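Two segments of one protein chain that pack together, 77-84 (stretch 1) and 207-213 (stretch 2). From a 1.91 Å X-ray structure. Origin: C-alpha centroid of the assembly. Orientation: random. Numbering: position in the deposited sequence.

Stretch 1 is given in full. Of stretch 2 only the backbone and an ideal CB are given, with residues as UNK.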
# COMPACT_ATOMS: atom_id res chain seq x y z
N ASN A 77 7.34 -18.27 14.16
CA ASN A 77 7.90 -19.61 14.06
C ASN A 77 9.11 -19.66 13.12
O ASN A 77 10.11 -20.29 13.45
CB ASN A 77 6.85 -20.61 13.59
CG ASN A 77 5.75 -20.85 14.61
OD1 ASN A 77 5.91 -20.55 15.79
ND2 ASN A 77 4.63 -21.39 14.15
N TRP A 78 9.00 -19.00 11.97
CA TRP A 78 10.11 -18.89 11.03
C TRP A 78 11.35 -18.24 11.66
O TRP A 78 12.47 -18.74 11.51
CB TRP A 78 9.72 -18.11 9.77
CG TRP A 78 10.87 -17.99 8.83
CD1 TRP A 78 11.35 -18.96 7.98
CD2 TRP A 78 11.73 -16.85 8.66
NE1 TRP A 78 12.44 -18.49 7.30
CE2 TRP A 78 12.69 -17.20 7.69
CE3 TRP A 78 11.76 -15.58 9.23
CZ2 TRP A 78 13.70 -16.31 7.29
CZ3 TRP A 78 12.75 -14.69 8.82
CH2 TRP A 78 13.70 -15.06 7.86
N LEU A 79 11.14 -17.13 12.37
CA LEU A 79 12.24 -16.42 13.06
C LEU A 79 12.97 -17.32 14.06
O LEU A 79 14.19 -17.27 14.18
CB LEU A 79 11.71 -15.18 13.79
CG LEU A 79 11.29 -13.97 12.92
CD1 LEU A 79 10.47 -13.00 13.75
CD2 LEU A 79 12.50 -13.25 12.30
N LYS A 80 12.21 -18.11 14.82
CA LYS A 80 12.79 -19.02 15.80
C LYS A 80 13.64 -20.09 15.13
O LYS A 80 14.73 -20.43 15.64
CB LYS A 80 11.71 -19.68 16.66
CG LYS A 80 12.30 -20.36 17.89
CD LYS A 80 11.23 -20.83 18.89
CE LYS A 80 11.91 -21.51 20.08
NZ LYS A 80 10.93 -22.26 20.92
N ARG A 81 13.15 -20.63 14.02
CA ARG A 81 13.91 -21.62 13.24
C ARG A 81 15.16 -21.01 12.63
O ARG A 81 16.22 -21.63 12.61
CB ARG A 81 13.05 -22.21 12.13
CG ARG A 81 11.94 -23.15 12.62
CD ARG A 81 11.41 -24.05 11.50
NE ARG A 81 11.08 -23.34 10.26
CZ ARG A 81 9.96 -22.65 10.05
NH1 ARG A 81 9.04 -22.56 11.01
NH2 ARG A 81 9.76 -22.04 8.89
N ARG A 82 15.03 -19.80 12.11
CA ARG A 82 16.06 -19.20 11.29
C ARG A 82 17.20 -18.60 12.11
O ARG A 82 18.37 -18.64 11.68
CB ARG A 82 15.44 -18.12 10.37
CG ARG A 82 16.45 -17.25 9.62
CD ARG A 82 17.32 -18.05 8.65
NE ARG A 82 18.21 -17.16 7.92
CZ ARG A 82 19.33 -16.64 8.41
NH1 ARG A 82 19.76 -16.97 9.62
NH2 ARG A 82 20.06 -15.81 7.66
N TYR A 83 16.86 -18.05 13.28
CA TYR A 83 17.82 -17.35 14.14
C TYR A 83 18.04 -18.08 15.47
O TYR A 83 18.05 -17.47 16.55
CB TYR A 83 17.38 -15.89 14.33
CG TYR A 83 17.33 -15.16 13.00
CD1 TYR A 83 18.49 -14.83 12.31
CD2 TYR A 83 16.11 -14.86 12.40
CE1 TYR A 83 18.44 -14.18 11.07
CE2 TYR A 83 16.05 -14.22 11.18
CZ TYR A 83 17.22 -13.88 10.51
OH TYR A 83 17.12 -13.27 9.28
N ASP A 84 18.19 -19.41 15.37
CA ASP A 84 18.67 -20.25 16.44
C ASP A 84 17.95 -20.02 17.77
O ASP A 84 18.58 -19.80 18.80
CB ASP A 84 20.18 -20.05 16.61
CG ASP A 84 20.82 -21.15 17.43
OD1 ASP A 84 20.30 -22.29 17.42
OD2 ASP A 84 21.83 -20.87 18.10
N UNK A 207 17.01 -3.67 6.65
CA UNK A 207 16.45 -4.27 5.44
C UNK A 207 17.16 -5.59 5.18
O UNK A 207 18.32 -5.63 4.75
CB UNK A 207 16.59 -3.33 4.24
N UNK A 208 16.46 -6.68 5.49
CA UNK A 208 17.04 -8.02 5.48
C UNK A 208 16.47 -8.96 4.41
O UNK A 208 16.52 -10.19 4.56
CB UNK A 208 16.84 -8.66 6.86
N UNK A 209 16.00 -8.39 3.31
CA UNK A 209 15.31 -9.19 2.29
C UNK A 209 16.21 -10.23 1.60
O UNK A 209 15.69 -11.16 0.99
CB UNK A 209 14.72 -8.26 1.23
N UNK A 210 17.54 -10.08 1.69
CA UNK A 210 18.46 -11.11 1.11
C UNK A 210 18.92 -12.15 2.13
O UNK A 210 19.81 -12.95 1.84
CB UNK A 210 19.69 -10.43 0.51
N UNK A 211 18.32 -12.17 3.32
CA UNK A 211 18.80 -13.05 4.41
C UNK A 211 18.93 -14.53 4.02
O UNK A 211 19.73 -15.27 4.64
CB UNK A 211 17.85 -12.94 5.60
N UNK A 212 18.14 -14.99 3.05
CA UNK A 212 18.12 -16.41 2.68
C UNK A 212 18.96 -16.75 1.47
O UNK A 212 19.05 -17.92 1.11
CB UNK A 212 16.68 -16.85 2.42
N UNK A 213 19.57 -15.76 0.83
CA UNK A 213 20.43 -16.01 -0.32
C UNK A 213 21.88 -15.99 0.18
O UNK A 213 22.49 -14.91 0.30
CB UNK A 213 20.20 -14.98 -1.43

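Stretch 1 is the last part of a helix, 77-82, followed by Tyr83 and Asp84. It offers stretch 2 the ring of Trp78, the guanidinium of Arg82 and the hydroxyl of Tyr83.

Position 207 has nothing of stretch 1 within 5.5 Å of its ideal CB. Many side chains would suit. The residue is Asp207. Asp207 OD1 accepts a weak hydrogen bond from the backbone N of 209, at 3.4 Å.

Position 208 points its CB toward stretch 1, but the ideal CB is 5.2 Å from Tyr83 OH. A side chain of medium length could fill the gap, and a polar end would suit the hydroxyl. The backbone begins a type I turn here, closed by a hydrogen bond from the backbone N of 211 to the backbone O of 208. The residue is Glu208. Its OE1 comes to 4.0 Å from Tyr83 OH.

Positions 209 and 210 are the middle of that turn. Neither ideal CB has stretch 1 within 5.5 Å, so the choice is left open. They are Cys209 and Tyr210, and neither touches stretch 1.

Of the ideal CB atoms, that of 211 lies nearest to stretch 1. Its CB points toward stretch 1, and the ideal CB is 3.8 Å from Tyr83 OH, 4.2 Å from Arg82 NH2 and 5.2 Å from Trp78 CH2. With neighbours this close, a small residue suits: Ala, Ser, perhaps Cys. The backbone O of 211 already accepts a hydrogen bond from Arg82 NH2 at 3.1 Å. This bond uses the backbone, so it does not call for a particular side chain. The residue is Ser211, chi1 p. Its CB lies 3.7 Å from Tyr83 OH, and its OG lies 4.1 Å from Trp78 CH2, at the ring edge.

Position 212 points its CB sideways, with no atom of stretch 1 within 5.5 Å. Arg82 still presents NE, and Trp78 presents NE1. A long acidic or amide side chain could bend back to these donors, and Glu would add charge to match the arginine. The residue is Glu212. With chi1 and chi2 both m, its end comes nearer than its CB. OE2 takes a hydrogen bond from Arg82 NE at 2.8 Å, part of a salt bridge. Ser211 OG also donates to Glu212 OE2, at 2.7 Å. The other oxygen, OE1, accepts from a water at 2.7 Å, and that water accepts from Trp78 NE1 at 3.0 Å.

Position 213 ends a second type I turn, begun at 210. Stretch 1 gives no preference. The residue is Ile213, out of reach.

Stretch 2 207-213: DECYSEI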
# COMPACT_ATOMS: atom_id res chain seq x y z
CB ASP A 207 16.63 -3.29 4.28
CG ASP A 207 16.03 -3.79 2.97
OD1 ASP A 207 15.69 -4.99 2.83
OD2 ASP A 207 15.93 -2.94 2.05
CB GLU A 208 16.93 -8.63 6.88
CG GLU A 208 17.78 -7.84 7.87
CD GLU A 208 17.72 -8.30 9.32
OE1 GLU A 208 17.07 -9.32 9.64
OE2 GLU A 208 18.35 -7.59 10.13
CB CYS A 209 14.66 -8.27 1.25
SG CYS A 209 13.36 -7.23 1.99
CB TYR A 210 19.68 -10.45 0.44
CG TYR A 210 19.29 -9.63 -0.77
CD1 TYR A 210 19.15 -10.23 -2.03
CD2 TYR A 210 19.03 -8.26 -0.66
CE1 TYR A 210 18.78 -9.48 -3.14
CE2 TYR A 210 18.65 -7.51 -1.76
CZ TYR A 210 18.52 -8.11 -3.00
OH TYR A 210 18.15 -7.37 -4.09
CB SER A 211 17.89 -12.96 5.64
OG SER A 211 16.64 -13.57 5.38
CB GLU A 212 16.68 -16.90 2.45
CG GLU A 212 15.77 -16.63 3.63
CD GLU A 212 16.41 -17.10 4.91
OE1 GLU A 212 16.56 -18.33 5.05
OE2 GLU A 212 16.81 -16.25 5.73
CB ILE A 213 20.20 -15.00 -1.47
CG1 ILE A 213 18.69 -14.85 -1.79
CG2 ILE A 213 20.98 -15.42 -2.69
CD1 ILE A 213 17.96 -16.13 -2.12
O HOH W 1 14.08 -19.46 5.02
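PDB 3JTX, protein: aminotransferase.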